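Cell surface protein (Putative S-layer protein) (Clostridioides difficile R20291, PDB 5NJL) is a putative S-layer cell wall protein with an extended three-domain fold, shows cell adhesion in vitro and probably acts as an adhesin. Local coordinates at residues N217-S220 and P221-Y225; Y228-V232 and K233-V237; A14-L17 and V18-R22; N56-E59 and L60-L63. All blocks are in the same frame, centred on the assembly; numbering follows the deposited sequence.

Contact 1 of 4, residues N217-S220 and P221-Y225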
loop_
_atom_site.group_PDB
_atom_site.type_symbol
_atom_site.label_atom_id
_atom_site.label_comp_id
_atom_site.label_asym_id
_atom_site.label_seq_id
_atom_site.Cartn_x
_atom_site.Cartn_y
_atom_site.Cartn_z
ATOM N N ASN A 217 -10.270 -26.826 3.898
ATOM C CA ASN A 217 -10.264 -27.209 5.291
ATOM C C ASN A 217 -8.826 -27.293 5.758
ATOM O O ASN A 217 -7.944 -27.618 4.972
ATOM C CB ASN A 217 -10.981 -28.555 5.471
ATOM C CG ASN A 217 -11.744 -28.629 6.766
ATOM O OD1 ASN A 217 -11.381 -29.389 7.673
ATOM N ND2 ASN A 217 -12.806 -27.826 6.874
ATOM N N THR A 218 -8.601 -26.982 7.035
ATOM C CA THR A 218 -7.270 -27.023 7.649
ATOM C C THR A 218 -7.284 -27.965 8.855
ATOM O O THR A 218 -8.161 -27.866 9.713
ATOM C CB THR A 218 -6.804 -25.630 8.120
ATOM O OG1 THR A 218 -6.919 -24.689 7.046
ATOM C CG2 THR A 218 -5.352 -25.669 8.577
ATOM N N VAL A 219 -6.296 -28.855 8.915
ATOM C CA VAL A 219 -6.206 -29.881 9.953
ATOM C C VAL A 219 -4.793 -29.921 10.540
ATOM O O VAL A 219 -3.884 -29.276 10.029
ATOM C CB VAL A 219 -6.567 -31.280 9.394
ATOM C CG1 VAL A 219 -8.017 -31.303 8.925
ATOM C CG2 VAL A 219 -5.636 -31.695 8.253
ATOM N N SER A 220 -4.631 -30.685 11.618
ATOM C CA SER A 220 -3.312 -30.966 12.209
ATOM C C SER A 220 -2.765 -32.255 11.595
ATOM O O SER A 220 -3.538 -33.033 11.044
ATOM C CB SER A 220 -3.436 -31.118 13.732
ATOM O OG SER A 220 -4.356 -32.149 14.062
ATOM N N PRO A 221 -1.438 -32.494 11.685
ATOM C CA PRO A 221 -0.897 -33.772 11.179
ATOM C C PRO A 221 -1.381 -34.966 11.996
ATOM O O PRO A 221 -1.497 -36.071 11.455
ATOM C CB PRO A 221 0.625 -33.605 11.315
ATOM C CG PRO A 221 0.817 -32.526 12.322
ATOM C CD PRO A 221 -0.376 -31.620 12.220
ATOM N N GLN A 222 -1.662 -34.711 13.279
ATOM C CA GLN A 222 -2.233 -35.688 14.208
ATOM C C GLN A 222 -3.585 -36.199 13.704
ATOM O O GLN A 222 -3.892 -37.387 13.853
ATOM C CB GLN A 222 -2.401 -35.095 15.621
ATOM C CG GLN A 222 -1.093 -34.804 16.361
ATOM C CD GLN A 222 -0.501 -33.433 16.049
ATOM O OE1 GLN A 222 -1.209 -32.425 16.012
ATOM N NE2 GLN A 222 0.810 -33.393 15.829
ATOM N N ASP A 223 -4.380 -35.300 13.109
ATOM C CA ASP A 223 -5.670 -35.663 12.514
ATOM C C ASP A 223 -5.534 -36.766 11.452
ATOM O O ASP A 223 -6.429 -37.594 11.282
ATOM C CB ASP A 223 -6.317 -34.416 11.888
ATOM C CG ASP A 223 -7.725 -34.666 11.405
ATOM O OD1 ASP A 223 -8.429 -35.488 12.020
ATOM O OD2 ASP A 223 -8.126 -34.033 10.407
ATOM N N LEU A 224 -4.404 -36.765 10.737
ATOM C CA LEU A 224 -4.123 -37.707 9.646
ATOM C C LEU A 224 -3.166 -38.854 9.957
ATOM O O LEU A 224 -3.166 -39.877 9.252
ATOM C CB LEU A 224 -3.542 -36.938 8.458
ATOM C CG LEU A 224 -4.327 -35.711 8.005
ATOM C CD1 LEU A 224 -3.670 -35.128 6.760
ATOM C CD2 LEU A 224 -5.795 -36.055 7.759
ATOM N N TYR A 225 -2.329 -38.681 10.978
ATOM C CA TYR A 225 -1.201 -39.592 11.221
ATOM C C TYR A 225 -0.822 -39.533 12.707
ATOM O O TYR A 225 -0.658 -38.444 13.248
ATOM C CB TYR A 225 -0.033 -39.168 10.326
ATOM C CG TYR A 225 1.167 -40.078 10.379
ATOM C CD1 TYR A 225 1.189 -41.272 9.666
ATOM C CD2 TYR A 225 2.302 -39.733 11.132
ATOM C CE1 TYR A 225 2.296 -42.113 9.714
ATOM C CE2 TYR A 225 3.414 -40.572 11.185
ATOM C CZ TYR A 225 3.406 -41.756 10.472
ATOM O OH TYR A 225 4.494 -42.594 10.521
#

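Contact 2 of 4, residues Y228-V232 and K233-V237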
loop_
_atom_site.group_PDB
_atom_site.type_symbol
_atom_site.label_atom_id
_atom_site.label_comp_id
_atom_site.label_asym_id
_atom_site.label_seq_id
_atom_site.Cartn_x
_atom_site.Cartn_y
_atom_site.Cartn_z
ATOM N N TYR A 228 2.909 -43.250 13.769
ATOM C CA TYR A 228 3.260 -44.590 13.252
ATOM C C TYR A 228 2.452 -44.999 12.022
ATOM O O TYR A 228 3.019 -45.542 11.063
ATOM C CB TYR A 228 3.078 -45.655 14.350
ATOM C CG TYR A 228 3.850 -45.353 15.624
ATOM C CD1 TYR A 228 3.285 -44.567 16.639
ATOM C CD2 TYR A 228 5.156 -45.834 15.810
ATOM C CE1 TYR A 228 3.991 -44.274 17.803
ATOM C CE2 TYR A 228 5.869 -45.547 16.974
ATOM C CZ TYR A 228 5.284 -44.767 17.967
ATOM O OH TYR A 228 5.979 -44.476 19.122
ATOM N N ARG A 229 1.134 -44.761 12.074
ATOM C CA ARG A 229 0.181 -45.149 11.032
ATOM C C ARG A 229 -0.788 -44.003 10.706
ATOM O O ARG A 229 -1.055 -43.129 11.546
ATOM C CB ARG A 229 -0.650 -46.349 11.498
ATOM C CG ARG A 229 0.152 -47.501 12.088
ATOM C CD ARG A 229 -0.707 -48.744 12.313
ATOM N NE ARG A 229 -0.647 -49.677 11.182
ATOM C CZ ARG A 229 0.300 -50.604 10.979
ATOM N NH1 ARG A 229 1.320 -50.765 11.828
ATOM N NH2 ARG A 229 0.230 -51.386 9.900
ATOM N N LEU A 230 -1.309 -44.033 9.481
ATOM C CA LEU A 230 -2.390 -43.125 9.063
ATOM C C LEU A 230 -3.637 -43.407 9.895
ATOM O O LEU A 230 -3.922 -44.557 10.199
ATOM C CB LEU A 230 -2.738 -43.311 7.581
ATOM C CG LEU A 230 -1.706 -42.837 6.557
ATOM C CD1 LEU A 230 -2.023 -43.374 5.170
ATOM C CD2 LEU A 230 -1.622 -41.318 6.553
ATOM N N THR A 231 -4.344 -42.348 10.278
ATOM C CA THR A 231 -5.652 -42.464 10.897
ATOM C C THR A 231 -6.659 -42.892 9.826
ATOM O O THR A 231 -6.322 -43.008 8.653
ATOM C CB THR A 231 -6.108 -41.129 11.503
ATOM O OG1 THR A 231 -6.035 -40.105 10.501
ATOM C CG2 THR A 231 -5.239 -40.758 12.712
ATOM N N VAL A 232 -7.895 -43.134 10.240
ATOM C CA VAL A 232 -8.968 -43.430 9.300
ATOM C C VAL A 232 -9.116 -42.240 8.325
ATOM O O VAL A 232 -9.182 -42.432 7.095
ATOM C CB VAL A 232 -10.280 -43.747 10.053
ATOM C CG1 VAL A 232 -11.481 -43.791 9.109
ATOM C CG2 VAL A 232 -10.126 -45.089 10.796
ATOM N N LYS A 233 -9.128 -41.022 8.870
ATOM C CA LYS A 233 -9.192 -39.823 8.015
ATOM C C LYS A 233 -7.984 -39.751 7.083
ATOM O O LYS A 233 -8.128 -39.444 5.892
ATOM C CB LYS A 233 -9.322 -38.530 8.831
ATOM C CG LYS A 233 -9.333 -37.297 7.933
ATOM C CD LYS A 233 -10.092 -36.131 8.529
ATOM C CE LYS A 233 -10.160 -34.973 7.542
ATOM N NZ LYS A 233 -11.187 -34.009 8.005
ATOM N N GLY A 234 -6.800 -40.049 7.613
ATOM C CA GLY A 234 -5.585 -40.092 6.782
ATOM C C GLY A 234 -5.685 -41.045 5.613
ATOM O O GLY A 234 -5.269 -40.729 4.496
ATOM N N ASN A 235 -6.246 -42.229 5.850
ATOM C CA ASN A 235 -6.441 -43.198 4.752
ATOM C C ASN A 235 -7.438 -42.746 3.698
ATOM O O ASN A 235 -7.253 -43.021 2.517
ATOM C CB ASN A 235 -6.789 -44.594 5.296
ATOM C CG ASN A 235 -5.574 -45.303 5.837
ATOM O OD1 ASN A 235 -4.577 -45.432 5.135
ATOM N ND2 ASN A 235 -5.625 -45.715 7.100
ATOM N N MET A 236 -8.500 -42.066 4.118
ATOM C CA MET A 236 -9.473 -41.496 3.176
ATOM C C MET A 236 -8.800 -40.440 2.262
ATOM O O MET A 236 -8.968 -40.434 1.032
ATOM C CB MET A 236 -10.629 -40.894 3.987
ATOM C CG MET A 236 -11.791 -40.322 3.196
ATOM S SD MET A 236 -13.122 -39.882 4.348
ATOM C CE MET A 236 -12.409 -38.549 5.323
ATOM N N VAL A 237 -7.971 -39.604 2.874
ATOM C CA VAL A 237 -7.222 -38.568 2.145
ATOM C C VAL A 237 -6.260 -39.243 1.187
ATOM O O VAL A 237 -6.270 -38.965 -0.013
ATOM C CB VAL A 237 -6.463 -37.624 3.108
ATOM C CG1 VAL A 237 -5.593 -36.623 2.327
ATOM C CG2 VAL A 237 -7.438 -36.876 4.009
HETATM O O HOH W 1 -3.659 -46.744 8.792
#

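Contact 3 of 4, residues A14-L17 and V18-R22. With SO4 (sulfate ion), chain B.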
loop_
_atom_site.group_PDB
_atom_site.type_symbol
_atom_site.label_atom_id
_atom_site.label_comp_id
_atom_site.label_asym_id
_atom_site.label_seq_id
_atom_site.Cartn_x
_atom_site.Cartn_y
_atom_site.Cartn_z
ATOM N N ALA A 14 -15.936 -15.837 -4.560
ATOM C CA ALA A 14 -15.450 -14.829 -5.523
ATOM C C ALA A 14 -16.562 -13.926 -6.084
ATOM O O ALA A 14 -16.266 -12.858 -6.612
ATOM C CB ALA A 14 -14.664 -15.493 -6.644
ATOM N N THR A 15 -17.835 -14.300 -5.949
ATOM C CA THR A 15 -18.930 -13.374 -6.324
ATOM C C THR A 15 -18.828 -12.044 -5.549
ATOM O O THR A 15 -19.038 -10.955 -6.121
ATOM C CB THR A 15 -20.323 -13.968 -6.045
ATOM O OG1 THR A 15 -20.414 -14.326 -4.653
ATOM C CG2 THR A 15 -20.577 -15.188 -6.933
ATOM N N GLU A 16 -18.496 -12.137 -4.256
ATOM C CA GLU A 16 -18.247 -10.946 -3.436
ATOM C C GLU A 16 -16.990 -10.192 -3.887
ATOM O O GLU A 16 -16.984 -8.965 -3.875
ATOM C CB GLU A 16 -18.143 -11.285 -1.936
ATOM C CG GLU A 16 -19.471 -11.688 -1.283
ATOM C CD GLU A 16 -19.555 -11.309 0.203
ATOM O OE1 GLU A 16 -20.658 -10.912 0.652
ATOM O OE2 GLU A 16 -18.526 -11.393 0.924
ATOM N N LEU A 17 -15.937 -10.908 -4.270
ATOM C CA LEU A 17 -14.740 -10.264 -4.807
ATOM C C LEU A 17 -15.042 -9.519 -6.130
ATOM O O LEU A 17 -14.588 -8.383 -6.341
ATOM C CB LEU A 17 -13.628 -11.273 -5.040
ATOM C CG LEU A 17 -12.343 -10.708 -5.632
ATOM C CD1 LEU A 17 -11.690 -9.738 -4.657
ATOM C CD2 LEU A 17 -11.358 -11.786 -6.022
ATOM N N VAL A 18 -15.788 -10.165 -7.024
ATOM C CA VAL A 18 -16.196 -9.516 -8.283
ATOM C C VAL A 18 -16.928 -8.221 -8.023
ATOM O O VAL A 18 -16.625 -7.211 -8.657
ATOM C CB VAL A 18 -17.025 -10.459 -9.174
ATOM C CG1 VAL A 18 -17.749 -9.706 -10.286
ATOM C CG2 VAL A 18 -16.104 -11.520 -9.734
ATOM N N SER A 19 -17.870 -8.241 -7.088
ATOM C CA SER A 19 -18.610 -7.049 -6.737
ATOM C C SER A 19 -17.717 -5.929 -6.220
ATOM O O SER A 19 -17.863 -4.772 -6.644
ATOM C CB SER A 19 -19.705 -7.374 -5.731
ATOM O OG SER A 19 -20.557 -8.340 -6.307
ATOM N N LYS A 20 -16.791 -6.271 -5.334
ATOM C CA LYS A 20 -15.859 -5.271 -4.787
ATOM C C LYS A 20 -14.887 -4.742 -5.836
ATOM O O LYS A 20 -14.681 -3.536 -5.923
ATOM C CB LYS A 20 -15.090 -5.834 -3.590
ATOM C CG LYS A 20 -15.979 -6.048 -2.367
ATOM C CD LYS A 20 -15.165 -6.452 -1.132
ATOM C CE LYS A 20 -15.971 -6.333 0.161
ATOM N NZ LYS A 20 -16.780 -7.562 0.402
ATOM N N VAL A 21 -14.304 -5.629 -6.635
ATOM C CA VAL A 21 -13.346 -5.217 -7.665
ATOM C C VAL A 21 -14.034 -4.392 -8.772
ATOM O O VAL A 21 -13.439 -3.448 -9.316
ATOM C CB VAL A 21 -12.592 -6.406 -8.236
ATOM C CG1 VAL A 21 -11.671 -6.000 -9.376
ATOM C CG2 VAL A 21 -11.778 -7.060 -7.145
ATOM N N ARG A 22 -15.278 -4.726 -9.094
ATOM C CA ARG A 22 -16.039 -3.927 -10.057
ATOM C C ARG A 22 -16.114 -2.474 -9.587
ATOM O O ARG A 22 -15.864 -1.532 -10.387
ATOM C CB ARG A 22 -17.454 -4.499 -10.290
ATOM C CG ARG A 22 -18.357 -3.638 -11.185
ATOM C CD ARG A 22 -19.827 -4.088 -11.229
ATOM N NE ARG A 22 -20.009 -5.414 -11.855
ATOM C CZ ARG A 22 -20.423 -6.528 -11.224
ATOM N NH1 ARG A 22 -20.528 -7.662 -11.893
ATOM N NH2 ARG A 22 -20.722 -6.537 -9.929
HETATM S S SO4 B . -23.341 -6.168 -7.096
HETATM O O1 SO4 B . -22.339 -7.171 -7.470
HETATM O O2 SO4 B . -24.462 -6.280 -8.068
HETATM O O3 SO4 B . -23.828 -6.447 -5.720
HETATM O O4 SO4 B . -22.757 -4.803 -7.129
#

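Contact 4 of 4, residues N56-E59 and L60-L63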
loop_
_atom_site.group_PDB
_atom_site.type_symbol
_atom_site.label_atom_id
_atom_site.label_comp_id
_atom_site.label_asym_id
_atom_site.label_seq_id
_atom_site.Cartn_x
_atom_site.Cartn_y
_atom_site.Cartn_z
ATOM N N ASN A 56 -10.829 -4.326 -17.701
ATOM C CA ASN A 56 -12.279 -4.431 -17.508
ATOM C C ASN A 56 -12.547 -5.587 -16.541
ATOM O O ASN A 56 -11.895 -6.626 -16.610
ATOM C CB ASN A 56 -13.025 -4.725 -18.832
ATOM C CG ASN A 56 -14.544 -4.517 -18.725
ATOM O OD1 ASN A 56 -15.307 -5.357 -18.186
ATOM N ND2 ASN A 56 -15.005 -3.383 -19.271
ATOM N N ILE A 57 -13.514 -5.395 -15.663
ATOM C CA ILE A 57 -13.960 -6.426 -14.715
ATOM C C ILE A 57 -14.361 -7.756 -15.387
ATOM O O ILE A 57 -14.164 -8.825 -14.802
ATOM C CB ILE A 57 -15.093 -5.879 -13.803
ATOM C CG1 ILE A 57 -15.434 -6.852 -12.674
ATOM C CG2 ILE A 57 -16.338 -5.485 -14.590
ATOM C CD1 ILE A 57 -14.294 -7.135 -11.714
ATOM N N ASP A 58 -14.888 -7.697 -16.611
ATOM C CA ASP A 58 -15.239 -8.919 -17.335
ATOM C C ASP A 58 -14.047 -9.829 -17.573
ATOM O O ASP A 58 -14.208 -11.049 -17.608
ATOM C CB ASP A 58 -15.966 -8.664 -18.669
ATOM C CG ASP A 58 -16.360 -9.980 -19.341
ATOM O OD1 ASP A 58 -17.184 -10.707 -18.741
ATOM O OD2 ASP A 58 -15.786 -10.334 -20.391
ATOM N N GLU A 59 -12.842 -9.277 -17.665
ATOM C CA GLU A 59 -11.671 -10.130 -17.797
ATOM C C GLU A 59 -11.510 -11.055 -16.587
ATOM O O GLU A 59 -11.142 -12.226 -16.749
ATOM C CB GLU A 59 -10.397 -9.322 -18.008
ATOM C CG GLU A 59 -10.361 -8.578 -19.328
ATOM C CD GLU A 59 -9.083 -7.782 -19.462
ATOM O OE1 GLU A 59 -8.004 -8.397 -19.567
ATOM O OE2 GLU A 59 -9.174 -6.550 -19.430
ATOM N N LEU A 60 -11.783 -10.521 -15.397
ATOM C CA LEU A 60 -11.737 -11.319 -14.165
ATOM C C LEU A 60 -12.898 -12.302 -14.117
ATOM O O LEU A 60 -12.704 -13.468 -13.796
ATOM C CB LEU A 60 -11.737 -10.427 -12.922
ATOM C CG LEU A 60 -11.897 -11.138 -11.578
ATOM C CD1 LEU A 60 -10.721 -12.055 -11.346
ATOM C CD2 LEU A 60 -12.016 -10.105 -10.477
ATOM N N GLU A 61 -14.104 -11.827 -14.401
ATOM C CA GLU A 61 -15.284 -12.708 -14.421
ATOM C C GLU A 61 -15.112 -13.898 -15.348
ATOM O O GLU A 61 -15.407 -15.031 -14.956
ATOM C CB GLU A 61 -16.547 -11.955 -14.766
ATOM C CG GLU A 61 -16.955 -10.982 -13.704
ATOM C CD GLU A 61 -18.067 -10.066 -14.149
ATOM O OE1 GLU A 61 -17.812 -9.067 -14.902
ATOM O OE2 GLU A 61 -19.202 -10.336 -13.714
ATOM N N LYS A 62 -14.609 -13.663 -16.554
ATOM C CA LYS A 62 -14.358 -14.764 -17.486
ATOM C C LYS A 62 -13.394 -15.831 -16.928
ATOM O O LYS A 62 -13.618 -17.036 -17.092
ATOM C CB LYS A 62 -13.825 -14.246 -18.818
ATOM C CG LYS A 62 -13.853 -15.280 -19.933
ATOM C CD LYS A 62 -13.377 -14.702 -21.263
ATOM C CE LYS A 62 -13.214 -15.828 -22.290
ATOM N NZ LYS A 62 -12.673 -15.327 -23.582
ATOM N N LEU A 63 -12.322 -15.377 -16.292
ATOM C CA LEU A 63 -11.314 -16.263 -15.744
ATOM C C LEU A 63 -11.841 -17.036 -14.540
ATOM O O LEU A 63 -11.598 -18.237 -14.442
ATOM C CB LEU A 63 -10.036 -15.492 -15.381
ATOM C CG LEU A 63 -9.212 -15.015 -16.586
ATOM C CD1 LEU A 63 -8.193 -13.948 -16.204
ATOM C CD2 LEU A 63 -8.483 -16.180 -17.244
#

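Contact 1 of 4, residues N217-S220 and P221-Y225
S220 meets D223 where a strand gives way to a short helix. The hydroxyl OG of S220 accepts the backbone N-H of D223, with D223 N to S220 OG at 3.3 Å and an N-H...O angle of 144°. The carbonyl O of S220 takes a second, weak bond from the same N-H. The S220 hydroxyl sits between its own backbone N and carbonyl carbon (chi1 58°), which turns OG toward the first turn of the helix. On one flank the amide oxygen OE1 of Q222 lies 3.4 Å from S220 CB, brought back by the bend of the Q222 chain at chi2. V219 and D223 cross at about a right angle. In the conformer described, one of two, D223 OD2 comes to 3.1 Å from V219 CG1, an approach to be read with caution. The other methyl, V219 CG2, lies 4.2 Å from L224 CD1 in an apolar contact. Further out, V219 is bonded through its backbone to T275 and E277 of strand 271-278. Helix 281-291 packs on P221 through A287 and on L224 through L291. The arrangement is a serine N-cap at a strand-to-helix junction, with proline in the first position of the helix.

Contact 2 of 4, residues Y228-V232 and K233-V237
A threonine N-cap opens helix 232-238, and T231 supplies it. Its hydroxyl OG1 accepts the backbone N-H of G234, with T231 OG1 to G234 N at 3.0 Å and an N-H...O angle of 158°. A chi1 of 54° swings OG1 over the start of the helix, facing the N-H groups of the first turn. The same OG1 is hydrogen-bonded to the backbone O of D223, so the cap also ties this helix to the preceding short helix 221-224. The carbonyl O of T231 receives the N-H of N235, with N235 N to T231 O at 2.9 Å. V232 O takes the N-H of M236 in the next bond of the helix.

This is the usual start of an alpha-helix: the side chain of the cap serves an early N-H, and carbonyl-to-amide bonds four residues apart take over. L230, just before the cap, lies against the first turn. Its CD1 is 3.3 Å from the amide oxygen OD1 of N235, and the two side chains cross obliquely. L230 CD2 reaches the backbone of G234, 4.2 Å from G234 CA. A water joins the two sides by donating to L230 O at 2.6 Å and accepting from N235 ND2 at 2.8 Å. It thereby holds one end of the N235 amide beside the incoming chain. Helix 281-291 meets this corner through A290 and L291, both touching L230. V237 turns to the sheet, where it touches I262 and Y264 of strand 258-265.

Contact 3 of 4, residues A14-L17 and V18-R22
L17 carries its CG opposite the backbone N (chi1 179°), and V21 places CG2 on the side away from its own carbonyl carbon. The two side chains therefore lie side by side and point the same way, one helical turn apart. L17 CD1 touches V21 CG2 at 3.7 Å. S19 OG is turned back beside its own N (chi1 -59°), which leaves it 3.0 Å from the carbonyl O of T15. The same hydroxyl faces a sulfate ion, apparently as donor, but S19 OG to sulfate O1 is only 2.4 Å, so the details of the bond are doubtful. R22 NH2 lies 3.0 Å from the same sulfate O1, which meets the guanidinium at its edge, near its plane. The sulfate probably comes from the crystallisation liquor. On the solvent side, E16 OE2 and K20 NZ are 4.2 Å apart, opposite charges too distant for a salt bridge. Regular backbone bonds run beneath, such as V21 N to L17 O at 2.8 Å. L17 rests on I9 of strand 5-10 and on I209 and I211 of strand 204-212, while V21 meets I57 of helix 57-65. This is a typical amphipathic alpha-helix packed on a mixed beta-sheet, with its polar side outward.

Contact 4 of 4, residues N56-E59 and L60-L63
The carbonyl O of I57 receives two backbone N-H groups from the next turn. E61 N reaches I57 O at 3.0 Å with a nearly straight N-H...O angle of 170°. L60 N lies at a like distance, but its bond is bent and weak. D58 O takes the N-H of K62, and E59 O receives a weak bond from L63.

The turn is closed at its start by a capping box. N56 is the N-cap: in the conformer described, one of two, N56 OD1 accepts from D58 N at 2.9 Å, in the carbonyl plane and on a lone pair. In return the carboxylate of E59 accepts the backbone N-H of N56, with N56 N to E59 OE2 at 3.3 Å. The same atom is also bonded to the N-H of T55, so E59 OE2 takes the N-H of two successive residues, T55 and N56.

The end of the I57 side chain, CD1, meets L60 CD2 at 3.9 Å. The E61 side chain crosses I57 nearer the backbone, with E61 OE1 3.9 Å from I57 CG2. OE1 of E61 is also 4.2 Å from OD1 of D58, two like charges. L60 is buried against I54, V44 and V75 of the sheet, while I57 also packs on M25 of helix 14-25. E61 has a long, weak ion pair with R22. The acidic groups D58, E59 and E61 all lie near the helix N-terminus. The helix start may favour the charge of D58 and E59 and could ease any repulsion between D58 and E61.

How the contacts relate
Along the chain the order is contact 3, contact 4, contact 1, contact 2. They form two pairs. Contacts 3 and 4, with centres 10 Å apart, lie on helices 14-25 and 57-65, which pack together beside the five-stranded mixed sheet. The centres of contacts 1 and 2 are also 10 Å apart. They join the end of strand 215-219 to the successive helices 221-224 and 232-238. They lie at the edge of the four-stranded sheet, of which strand 215-219 is an outer strand, and against helix 281-291. The pairs do not touch: contacts 1 and 3 have their nearest atoms about 15 Å apart. Strands 204-212 and 215-219 follow closely in sequence yet belong to different sheets, consistent with separate modules in an extended multidomain protein.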